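Local coordinates for basic blue protein (Cucumis sativus, PDB 2CBP), which holds a single type 1 (blue) copper ion and probably serves as an electron carrier, at residues R23-G27 / K69-G73; N40-V44 / A58-T62; N45-F49 / Q74-I78; G48-C52 / C85-I91. Residues are numbered along the deposited sequence.

Interaction 1 of 4, residues R23-G27 / K69-G73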
loop_
_atom_site.group_PDB
_atom_site.type_symbol
_atom_site.label_atom_id
_atom_site.label_comp_id
_atom_site.label_asym_id
_atom_site.label_seq_id
_atom_site.Cartn_x
_atom_site.Cartn_y
_atom_site.Cartn_z
ATOM N N ARG A 23 -13.462 2.920 -6.293
ATOM C CA ARG A 23 -14.059 3.950 -5.412
ATOM C C ARG A 23 -14.094 3.368 -4.010
ATOM O O ARG A 23 -14.871 2.433 -3.737
ATOM C CB ARG A 23 -15.433 4.391 -5.907
ATOM N N PHE A 24 -13.233 3.929 -3.174
ATOM C CA PHE A 24 -13.124 3.464 -1.786
ATOM C C PHE A 24 -13.951 4.325 -0.837
ATOM O O PHE A 24 -14.189 5.516 -1.073
ATOM C CB PHE A 24 -11.640 3.371 -1.356
ATOM C CG PHE A 24 -10.769 2.544 -2.275
ATOM C CD1 PHE A 24 -10.760 1.146 -2.165
ATOM C CD2 PHE A 24 -9.977 3.144 -3.236
ATOM C CE1 PHE A 24 -9.978 0.374 -3.029
ATOM C CE2 PHE A 24 -9.166 2.389 -4.098
ATOM C CZ PHE A 24 -9.175 1.005 -3.989
ATOM N N ARG A 25 -14.356 3.690 0.241
ATOM C CA ARG A 25 -15.131 4.313 1.308
ATOM C C ARG A 25 -14.380 4.130 2.626
ATOM O O ARG A 25 -13.673 3.125 2.790
ATOM C CB ARG A 25 -16.520 3.734 1.486
ATOM C CG ARG A 25 -17.597 4.268 0.580
ATOM C CD ARG A 25 -18.913 3.660 0.917
ATOM N NE ARG A 25 -19.391 3.815 2.260
ATOM C CZ ARG A 25 -19.344 3.071 3.352
ATOM N NH1 ARG A 25 -18.760 1.872 3.414
ATOM N NH2 ARG A 25 -19.918 3.514 4.492
ATOM N N ALA A 26 -14.570 5.106 3.498
ATOM C CA ALA A 26 -13.919 5.012 4.830
ATOM C C ALA A 26 -14.440 3.683 5.415
ATOM O O ALA A 26 -15.644 3.375 5.265
ATOM C CB ALA A 26 -14.284 6.172 5.702
ATOM N N GLY A 27 -13.536 2.950 6.040
ATOM C CA GLY A 27 -13.903 1.678 6.648
ATOM C C GLY A 27 -13.625 0.480 5.766
ATOM O O GLY A 27 -13.615 -0.653 6.290
ATOM N N LYS A 69 -7.575 -1.245 7.362
ATOM C CA LYS A 69 -8.849 -0.520 7.305
ATOM C C LYS A 69 -8.509 0.931 6.952
ATOM O O LYS A 69 -7.618 1.538 7.550
ATOM C CB LYS A 69 -9.630 -0.599 8.591
ATOM C CG LYS A 69 -11.138 -0.401 8.523
ATOM C CD LYS A 69 -11.726 -0.321 9.937
ATOM C CE LYS A 69 -13.239 -0.235 9.910
ATOM N NZ LYS A 69 -13.697 0.866 9.028
ATOM N N LEU A 70 -9.242 1.423 5.973
ATOM C CA LEU A 70 -9.003 2.790 5.528
ATOM C C LEU A 70 -9.777 3.855 6.287
ATOM O O LEU A 70 -11.007 3.793 6.442
ATOM C CB LEU A 70 -9.446 2.852 4.068
ATOM C CG LEU A 70 -8.652 2.074 3.035
ATOM C CD1 LEU A 70 -9.249 2.350 1.676
ATOM C CD2 LEU A 70 -7.184 2.429 3.065
ATOM N N PRO A 71 -9.029 4.854 6.717
ATOM C CA PRO A 71 -9.606 6.038 7.376
ATOM C C PRO A 71 -10.184 6.906 6.250
ATOM O O PRO A 71 -9.896 6.699 5.022
ATOM C CB PRO A 71 -8.414 6.655 8.067
ATOM C CG PRO A 71 -7.217 6.348 7.183
ATOM C CD PRO A 71 -7.564 5.012 6.546
ATOM N N LYS A 72 -10.969 7.882 6.609
ATOM C CA LYS A 72 -11.569 8.825 5.639
ATOM C C LYS A 72 -10.382 9.641 5.078
ATOM O O LYS A 72 -9.505 10.037 5.856
ATOM C CB LYS A 72 -12.537 9.767 6.304
ATOM C CG LYS A 72 -13.811 10.153 5.641
ATOM C CD LYS A 72 -13.839 11.458 4.868
ATOM C CE LYS A 72 -14.928 11.412 3.819
ATOM N NZ LYS A 72 -14.950 12.417 2.758
ATOM N N GLY A 73 -10.398 9.859 3.780
ATOM C CA GLY A 73 -9.352 10.639 3.126
ATOM C C GLY A 73 -8.294 9.824 2.426
ATOM O O GLY A 73 -8.469 8.668 2.038
#
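Gly27, Leu70 and Ala26 give up the most surface where loop 23-27 meets the connection 69-73, two chain pieces running at 110° to each other. Gly27 is anchored through its backbone: its N donates a nearly straight hydrogen bond to Leu70 O (2.7 Å). Its phi of 96° and psi of -16° would jam a CB against the carbonyl oxygen of Ala26, which by itself calls for glycine. The extended Lys69 side chain, modelled in two conformers, swings its end in; in the one given here Lys69 NZ comes implausibly near Gly27 CA (2.5 Å), so its weak hydrogen bond to Gly27 O (3.1 Å) carries little weight. Leu70 contributes both its carbonyl and its side chain. The carbonyl, besides accepting the Gly27 N-H hydrogen bond, receives a CA-H...O contact from Ala26 CA (3.5 Å to Leu70 O), while the side chain turns into the buried interior, where Leu70 CD1 packs on Phe24 CB (4.0 Å). Ala26 lies closer to the surface, with Ala26 CB against Lys72 CA (3.8 Å). Behind them, both Leu70 and Phe24 reach Leu30 of strand 29-33 and Val93 of strand 90-95. The connection carries the chain from strand 65-69 of one sheet to strand 73-78 of the other, a sheet-to-sheet link of the cupredoxin Greek-key beta-sandwich, here remote from the copper.

Interaction 2 of 4, residues N40-V44 / A58-T62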
loop_
_atom_site.group_PDB
_atom_site.type_symbol
_atom_site.label_atom_id
_atom_site.label_comp_id
_atom_site.label_asym_id
_atom_site.label_seq_id
_atom_site.Cartn_x
_atom_site.Cartn_y
_atom_site.Cartn_z
ATOM N N ASN A 40 7.250 -5.691 2.362
ATOM C CA ASN A 40 6.564 -5.148 3.520
ATOM C C ASN A 40 5.521 -4.124 2.986
ATOM O O ASN A 40 5.430 -3.858 1.790
ATOM C CB ASN A 40 7.462 -4.517 4.606
ATOM C CG ASN A 40 8.317 -3.381 4.121
ATOM O OD1 ASN A 40 8.008 -2.736 3.086
ATOM N ND2 ASN A 40 9.438 -3.099 4.794
ATOM N N VAL A 41 4.772 -3.625 3.966
ATOM C CA VAL A 41 3.743 -2.594 3.691
ATOM C C VAL A 41 4.065 -1.475 4.686
ATOM O O VAL A 41 4.119 -1.733 5.915
ATOM C CB VAL A 41 2.305 -3.144 3.825
ATOM C CG1 VAL A 41 1.255 -2.051 3.625
ATOM C CG2 VAL A 41 2.042 -4.335 2.926
ATOM N N VAL A 42 4.265 -0.281 4.173
ATOM C CA VAL A 42 4.594 0.882 5.000
ATOM C C VAL A 42 3.575 1.993 4.709
ATOM O O VAL A 42 3.341 2.321 3.528
ATOM C CB VAL A 42 6.065 1.315 4.754
ATOM C CG1 VAL A 42 6.559 2.410 5.684
ATOM C CG2 VAL A 42 7.035 0.138 4.727
ATOM N N VAL A 43 3.038 2.513 5.772
ATOM C CA VAL A 43 2.042 3.594 5.727
ATOM C C VAL A 43 2.768 4.938 5.861
ATOM O O VAL A 43 3.289 5.276 6.937
ATOM C CB VAL A 43 0.991 3.401 6.840
ATOM C CG1 VAL A 43 -0.131 4.434 6.664
ATOM C CG2 VAL A 43 0.460 1.997 6.880
ATOM N N VAL A 44 2.747 5.654 4.744
ATOM C CA VAL A 44 3.434 6.969 4.680
ATOM C C VAL A 44 2.486 8.108 4.338
ATOM O O VAL A 44 1.283 7.914 4.204
ATOM C CB VAL A 44 4.592 6.833 3.647
ATOM C CG1 VAL A 44 5.611 5.781 4.039
ATOM C CG2 VAL A 44 4.075 6.583 2.238
ATOM N N ALA A 58 6.728 5.879 10.701
ATOM C CA ALA A 58 5.790 5.222 9.766
ATOM C C ALA A 58 5.556 3.784 10.247
ATOM O O ALA A 58 6.508 3.087 10.640
ATOM C CB ALA A 58 6.418 5.287 8.383
ATOM N N LYS A 59 4.318 3.339 10.192
ATOM C CA LYS A 59 3.915 1.977 10.585
ATOM C C LYS A 59 4.310 0.997 9.460
ATOM O O LYS A 59 4.036 1.243 8.304
ATOM C CB LYS A 59 2.428 1.812 10.780
ATOM C CG LYS A 59 1.893 0.649 11.563
ATOM C CD LYS A 59 2.551 -0.700 11.432
ATOM C CE LYS A 59 1.743 -1.848 12.034
ATOM N NZ LYS A 59 2.524 -3.083 12.296
ATOM N N VAL A 60 4.932 -0.084 9.901
ATOM C CA VAL A 60 5.376 -1.159 9.019
ATOM C C VAL A 60 4.642 -2.457 9.331
ATOM O O VAL A 60 4.605 -2.835 10.523
ATOM C CB VAL A 60 6.905 -1.326 9.125
ATOM C CG1 VAL A 60 7.406 -2.440 8.211
ATOM C CG2 VAL A 60 7.630 -0.021 8.870
ATOM N N TYR A 61 4.122 -3.055 8.300
ATOM C CA TYR A 61 3.380 -4.339 8.380
ATOM C C TYR A 61 4.247 -5.404 7.734
ATOM O O TYR A 61 4.866 -5.086 6.701
ATOM C CB TYR A 61 2.024 -4.237 7.681
ATOM C CG TYR A 61 1.051 -3.324 8.395
ATOM C CD1 TYR A 61 1.075 -1.948 8.172
ATOM C CD2 TYR A 61 0.123 -3.844 9.298
ATOM C CE1 TYR A 61 0.194 -1.110 8.832
ATOM C CE2 TYR A 61 -0.770 -3.014 9.960
ATOM C CZ TYR A 61 -0.732 -1.640 9.727
ATOM O OH TYR A 61 -1.589 -0.785 10.371
ATOM N N THR A 62 4.289 -6.590 8.335
ATOM C CA THR A 62 5.118 -7.691 7.821
ATOM C C THR A 62 4.529 -9.093 7.945
ATOM O O THR A 62 5.252 -10.120 7.835
ATOM C CB THR A 62 6.468 -7.654 8.583
ATOM O OG1 THR A 62 6.109 -7.977 9.937
ATOM C CG2 THR A 62 7.144 -6.298 8.569
HETATM O O HOH W 1 2.199 5.602 9.707
#
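Three backbone hydrogen bonds join the antiparallel strands 41-44 and 59-61, whose axes approach to 4.8 Å with their directions 159° apart. Val41 and Tyr61 form a hydrogen-bonded pair, Val41 N to Tyr61 O (3.1 Å) and Tyr61 N to Val41 O (2.7 Å); Val43 N adds a bond to Lys59 O (3.0 Å). Farther along, a water spans the gap, donating to Val43 O and accepting from Lys59 N. CA-H...O contacts reinforce the ladder: Val60 CA to Val41 O and Val42 CA to Lys59 O, each 3.4 Å. Apolar packing occupies both faces. Val42 CG1 touches Ala58 CB (3.9 Å) and Val60 CG2 (4.1 Å), while on the face of Val41, Val43 and Tyr61, Val43 CG2 meets the ring edge of Tyr61 at CE1 (3.7 Å). The Asn40 side chain, close to the copper ligand Cys79, hydrogen-bonds through ND2 to Asn80 OD1. Strand 59-61 is outermost in its cupredoxin sheet; strand 41-44 pairs on its other side with strand 73-78, and Val41 and Tyr61 pack onto strand 65-69 of the opposing sheet.

Interaction 3 of 4, residues N45-F49 / Q74-I78; sequences NQGGF and QSYFI
Tyr76 lays the face of its ring against the start of helix 46-49, with Gln46 CA 3.8 Å from the ring centroid and 14° off its normal, a CH-pi contact. Strand 74-78 is extended (phi -83° to -139°, psi 132° to 166°); Gln74, Tyr76 and Ile78 point their CA-to-CB bonds toward the helix, Ser75 and Phe77 away. Tyr76 is m with chi2 -84°. Residues 46-49 are helical (phi -56° to -65°, psi -39° to -47°). Asn45 (extended, -102°/176°), whose CA is 5.9 Å from Tyr76 CA, is the N-cap: with chi1 at p, its OD1 accepts from Gly48 N (3.0 Å), while Asn45 O takes the first helical bond, from Phe49 N (2.9 Å). Phe49 (chi1 171°, chi2 86°) drops its ring toward the strand, Phe49 CG lying 3.6 Å from Tyr76 CD1. These rings meet obliquely, centroids 5.3 Å apart and planes at 47°, and Phe49 CD1 also approaches Ile78 CG2 (4.3 Å). Gln46 CD comes within 3.4 Å of Tyr76 OH, which accepts a hydrogen bond from Gln74 NE2 (2.8 Å). Apolar and aromatic contacts seat the helix on the outer face of the sheet, while the Phe77 ring meets that of Phe32 on the interior side: a short helix flanking a two-sheet beta-sandwich of the cupredoxin fold.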
loop_
_atom_site.group_PDB
_atom_site.type_symbol
_atom_site.label_atom_id
_atom_site.label_comp_id
_atom_site.label_asym_id
_atom_site.label_seq_id
_atom_site.Cartn_x
_atom_site.Cartn_y
_atom_site.Cartn_z
ATOM N N ASN A 45 3.105 9.273 4.171
ATOM C CA ASN A 45 2.344 10.496 3.784
ATOM C C ASN A 45 2.580 10.723 2.316
ATOM O O ASN A 45 3.367 10.012 1.624
ATOM C CB ASN A 45 2.733 11.639 4.731
ATOM C CG ASN A 45 4.214 11.976 4.668
ATOM O OD1 ASN A 45 4.980 11.466 3.847
ATOM N ND2 ASN A 45 4.606 12.895 5.550
ATOM N N GLN A 46 1.900 11.744 1.754
ATOM C CA GLN A 46 2.038 12.031 0.311
ATOM C C GLN A 46 3.476 12.259 -0.118
ATOM O O GLN A 46 3.938 11.779 -1.174
ATOM C CB GLN A 46 1.102 13.178 -0.085
ATOM C CG GLN A 46 1.137 13.388 -1.608
ATOM C CD GLN A 46 0.104 14.389 -2.073
ATOM O OE1 GLN A 46 -0.357 15.236 -1.295
ATOM N NE2 GLN A 46 -0.250 14.301 -3.358
ATOM N N GLY A 47 4.247 12.962 0.703
ATOM C CA GLY A 47 5.647 13.273 0.458
ATOM C C GLY A 47 6.537 12.055 0.306
ATOM O O GLY A 47 7.382 11.944 -0.617
ATOM N N GLY A 48 6.362 11.141 1.235
ATOM C CA GLY A 48 7.089 9.874 1.295
ATOM C C GLY A 48 6.721 9.024 0.092
ATOM O O GLY A 48 7.581 8.367 -0.536
ATOM N N PHE A 49 5.431 9.074 -0.254
ATOM C CA PHE A 49 4.939 8.312 -1.396
ATOM C C PHE A 49 5.673 8.785 -2.668
ATOM O O PHE A 49 6.114 7.978 -3.490
ATOM C CB PHE A 49 3.436 8.402 -1.572
ATOM C CG PHE A 49 2.831 7.837 -2.809
ATOM C CD1 PHE A 49 2.483 6.463 -2.884
ATOM C CD2 PHE A 49 2.594 8.632 -3.920
ATOM C CE1 PHE A 49 1.912 5.930 -4.027
ATOM C CE2 PHE A 49 2.021 8.105 -5.067
ATOM C CZ PHE A 49 1.682 6.759 -5.149
ATOM N N GLN A 74 -7.143 10.490 2.226
ATOM C CA GLN A 74 -6.015 9.877 1.520
ATOM C C GLN A 74 -5.126 8.995 2.393
ATOM O O GLN A 74 -4.819 9.351 3.522
ATOM C CB GLN A 74 -5.124 10.976 0.912
ATOM C CG GLN A 74 -5.841 11.863 -0.103
ATOM C CD GLN A 74 -5.375 13.309 0.045
ATOM O OE1 GLN A 74 -6.164 14.195 0.349
ATOM N NE2 GLN A 74 -4.063 13.514 -0.161
ATOM N N SER A 75 -4.727 7.883 1.790
ATOM C CA SER A 75 -3.817 6.900 2.376
ATOM C C SER A 75 -2.782 6.556 1.288
ATOM O O SER A 75 -3.157 6.430 0.119
ATOM C CB SER A 75 -4.454 5.629 2.903
ATOM O OG SER A 75 -5.223 5.930 4.055
ATOM N N TYR A 76 -1.545 6.427 1.723
ATOM C CA TYR A 76 -0.388 6.113 0.896
ATOM C C TYR A 76 0.392 4.944 1.519
ATOM O O TYR A 76 0.669 4.939 2.724
ATOM C CB TYR A 76 0.504 7.371 0.778
ATOM C CG TYR A 76 -0.212 8.575 0.176
ATOM C CD1 TYR A 76 -0.303 8.722 -1.212
ATOM C CD2 TYR A 76 -0.780 9.545 0.990
ATOM C CE1 TYR A 76 -0.960 9.812 -1.781
ATOM C CE2 TYR A 76 -1.438 10.655 0.437
ATOM C CZ TYR A 76 -1.516 10.783 -0.935
ATOM O OH TYR A 76 -2.162 11.878 -1.447
ATOM N N PHE A 77 0.693 3.993 0.655
ATOM C CA PHE A 77 1.422 2.776 1.036
ATOM C C PHE A 77 2.576 2.537 0.048
ATOM O O PHE A 77 2.458 2.666 -1.174
ATOM C CB PHE A 77 0.531 1.500 1.055
ATOM C CG PHE A 77 -0.746 1.652 1.815
ATOM C CD1 PHE A 77 -1.877 2.182 1.158
ATOM C CD2 PHE A 77 -0.818 1.320 3.152
ATOM C CE1 PHE A 77 -3.065 2.374 1.866
ATOM C CE2 PHE A 77 -2.008 1.501 3.888
ATOM C CZ PHE A 77 -3.115 2.036 3.211
ATOM N N ILE A 78 3.692 2.118 0.666
ATOM C CA ILE A 78 4.861 1.778 -0.154
ATOM C C ILE A 78 5.502 0.506 0.449
ATOM O O ILE A 78 5.183 0.133 1.577
ATOM C CB ILE A 78 5.935 2.860 -0.205
ATOM C CG1 ILE A 78 6.600 3.002 1.151
ATOM C CG2 ILE A 78 5.410 4.211 -0.662
ATOM C CD1 ILE A 78 7.741 4.020 1.253
#

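Interaction 4 of 4, residues G48-C52 / C85-I91; sequences GFSTC and CQSGMKI
A buried lysine, Lys90, is clamped between an aromatic ring and a disulfide beside the copper-ligand loop of this cupredoxin fold. Helix 48-51 ends at Cys52, which leaves it with a positive phi (66°, psi 32°); Cys52 N makes a weak hydrogen bond to Gly48 O (2.7 Å). The turn 85-88 starts from Cys85 with near-helical angles (-59°/-45°), closes with Gly88 N to Cys85 O (3.0 Å), and passes through Gly88 at phi 93°. Met89, a copper ligand, is the centre of an inverse gamma turn, with a weak hydrogen bond from Lys90 N to Gly88 O (3.1 Å), before extended strand 90-91 begins. The nearest CA pairs are Cys52-Cys85 at 5.6 Å and Phe49-Lys90 at 7.2 Å. Cys52 (chi1 m) and Cys85 (chi1 t) are joined SG to SG at 2.0 Å, with chi3 -77°; Cys85 packs on Ile78, next to the copper ligand Cys79. Lys90 follows p, t, p, t, sending its chain over one face of the Phe49 ring (chi1 171°, chi2 86°), opposite the face met by Tyr76. Phe49 CE1 lies 3.4 Å from Ile91 C. Lys90 CD is 3.8 Å from the centroid of the Phe49 ring, and Lys90 NZ lies 4.3 Å from it in a cation-pi contact, 10° off the normal. Lys90 CE lies 3.9 Å from Cys52 SG, and Lys90 NZ donates to Phe49 O at 2.7 Å.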
loop_
_atom_site.group_PDB
_atom_site.type_symbol
_atom_site.label_atom_id
_atom_site.label_comp_id
_atom_site.label_asym_id
_atom_site.label_seq_id
_atom_site.Cartn_x
_atom_site.Cartn_y
_atom_site.Cartn_z
ATOM N N GLY A 48 6.362 11.141 1.235
ATOM C CA GLY A 48 7.089 9.874 1.295
ATOM C C GLY A 48 6.721 9.024 0.092
ATOM O O GLY A 48 7.581 8.367 -0.536
ATOM N N PHE A 49 5.431 9.074 -0.254
ATOM C CA PHE A 49 4.939 8.312 -1.396
ATOM C C PHE A 49 5.673 8.785 -2.668
ATOM O O PHE A 49 6.114 7.978 -3.490
ATOM C CB PHE A 49 3.436 8.402 -1.572
ATOM C CG PHE A 49 2.831 7.837 -2.809
ATOM C CD1 PHE A 49 2.483 6.463 -2.884
ATOM C CD2 PHE A 49 2.594 8.632 -3.920
ATOM C CE1 PHE A 49 1.912 5.930 -4.027
ATOM C CE2 PHE A 49 2.021 8.105 -5.067
ATOM C CZ PHE A 49 1.682 6.759 -5.149
ATOM N N SER A 50 5.747 10.104 -2.783
ATOM C CA SER A 50 6.374 10.699 -3.967
ATOM C C SER A 50 7.859 10.501 -4.034
ATOM O O SER A 50 8.347 10.212 -5.156
ATOM C CB SER A 50 5.990 12.178 -4.065
ATOM O OG SER A 50 4.603 12.306 -4.378
ATOM N N THR A 51 8.586 10.645 -2.944
ATOM C CA THR A 51 10.051 10.511 -2.961
ATOM C C THR A 51 10.592 9.137 -2.596
ATOM O O THR A 51 11.811 8.914 -2.677
ATOM C CB THR A 51 10.645 11.571 -2.009
ATOM O OG1 THR A 51 10.194 11.208 -0.703
ATOM C CG2 THR A 51 10.227 12.984 -2.384
ATOM N N CYS A 52 9.712 8.266 -2.148
ATOM C CA CYS A 52 10.099 6.920 -1.720
ATOM C C CYS A 52 10.971 7.018 -0.479
ATOM O O CYS A 52 11.851 6.173 -0.252
ATOM C CB CYS A 52 10.765 6.165 -2.884
ATOM S SG CYS A 52 9.549 5.605 -4.077
ATOM N N CYS A 85 10.057 0.681 -3.882
ATOM C CA CYS A 85 9.204 1.876 -4.061
ATOM C C CYS A 85 9.502 2.479 -5.428
ATOM O O CYS A 85 8.607 2.846 -6.196
ATOM C CB CYS A 85 9.403 2.855 -2.916
ATOM S SG CYS A 85 8.392 4.334 -3.022
ATOM N N GLN A 86 10.790 2.568 -5.718
ATOM C CA GLN A 86 11.303 3.113 -6.989
ATOM C C GLN A 86 10.892 2.294 -8.190
ATOM O O GLN A 86 10.933 2.765 -9.347
ATOM C CB GLN A 86 12.825 3.196 -6.907
ATOM C CG GLN A 86 13.302 4.177 -5.869
ATOM C CD GLN A 86 13.427 3.626 -4.481
ATOM O OE1 GLN A 86 13.149 2.471 -4.176
ATOM N NE2 GLN A 86 13.879 4.488 -3.585
ATOM N N SER A 87 10.484 1.051 -7.936
ATOM C CA SER A 87 10.072 0.149 -9.013
ATOM C C SER A 87 8.558 0.112 -9.152
ATOM O O SER A 87 8.072 -0.776 -9.899
ATOM C CB SER A 87 10.615 -1.264 -8.802
ATOM O OG SER A 87 12.022 -1.293 -8.705
ATOM N N GLY A 88 7.870 1.000 -8.449
ATOM C CA GLY A 88 6.386 1.002 -8.570
ATOM C C GLY A 88 5.607 0.202 -7.568
ATOM O O GLY A 88 4.409 -0.096 -7.767
ATOM N N MET A 89 6.276 -0.150 -6.473
ATOM C CA MET A 89 5.643 -0.924 -5.380
ATOM C C MET A 89 5.150 0.099 -4.340
ATOM O O MET A 89 5.707 0.348 -3.290
ATOM C CB MET A 89 6.568 -1.996 -4.839
ATOM C CG MET A 89 5.841 -2.912 -3.902
ATOM S SD MET A 89 6.686 -4.509 -3.731
ATOM C CE MET A 89 5.426 -5.274 -2.633
ATOM N N LYS A 90 4.057 0.749 -4.779
ATOM C CA LYS A 90 3.387 1.798 -4.003
ATOM C C LYS A 90 1.993 2.058 -4.567
ATOM O O LYS A 90 1.756 1.841 -5.765
ATOM C CB LYS A 90 4.194 3.125 -4.098
ATOM C CG LYS A 90 4.291 3.583 -5.531
ATOM C CD LYS A 90 4.594 4.994 -5.833
ATOM C CE LYS A 90 5.862 5.564 -5.325
ATOM N NZ LYS A 90 6.112 6.915 -5.950
ATOM N N ILE A 91 1.096 2.489 -3.672
ATOM C CA ILE A 91 -0.275 2.809 -4.070
ATOM C C ILE A 91 -0.767 3.999 -3.251
ATOM O O ILE A 91 -0.417 4.232 -2.090
ATOM C CB ILE A 91 -1.308 1.697 -3.979
ATOM C CG1 ILE A 91 -1.339 1.136 -2.574
ATOM C CG2 ILE A 91 -1.065 0.615 -5.024
ATOM C CD1 ILE A 91 -2.436 0.126 -2.216
#

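From the N terminus, loop 23-27 comes first and is met by 69-73, closing interaction 1, the longest loop of the four. Interaction 2 falls wholly within that span, bringing 58-62 back onto 40-44 and enclosing helix 46-51. From this helix interactions 3 and 4 set out together, sharing Gly48 and Phe49, and end beyond residue 73, so both cross interactions 1 and 2. Leu70 links interaction 1 to the strand of interaction 3 by touching Ser75 and Phe77. Strand 73-78 lies between 41-44 and 90-95, bringing interactions 2, 3 and 4 onto one sheet; interaction 4 includes the end of the copper-ligand loop, and interaction 1 lies on the opposite side of the chain's centre from it.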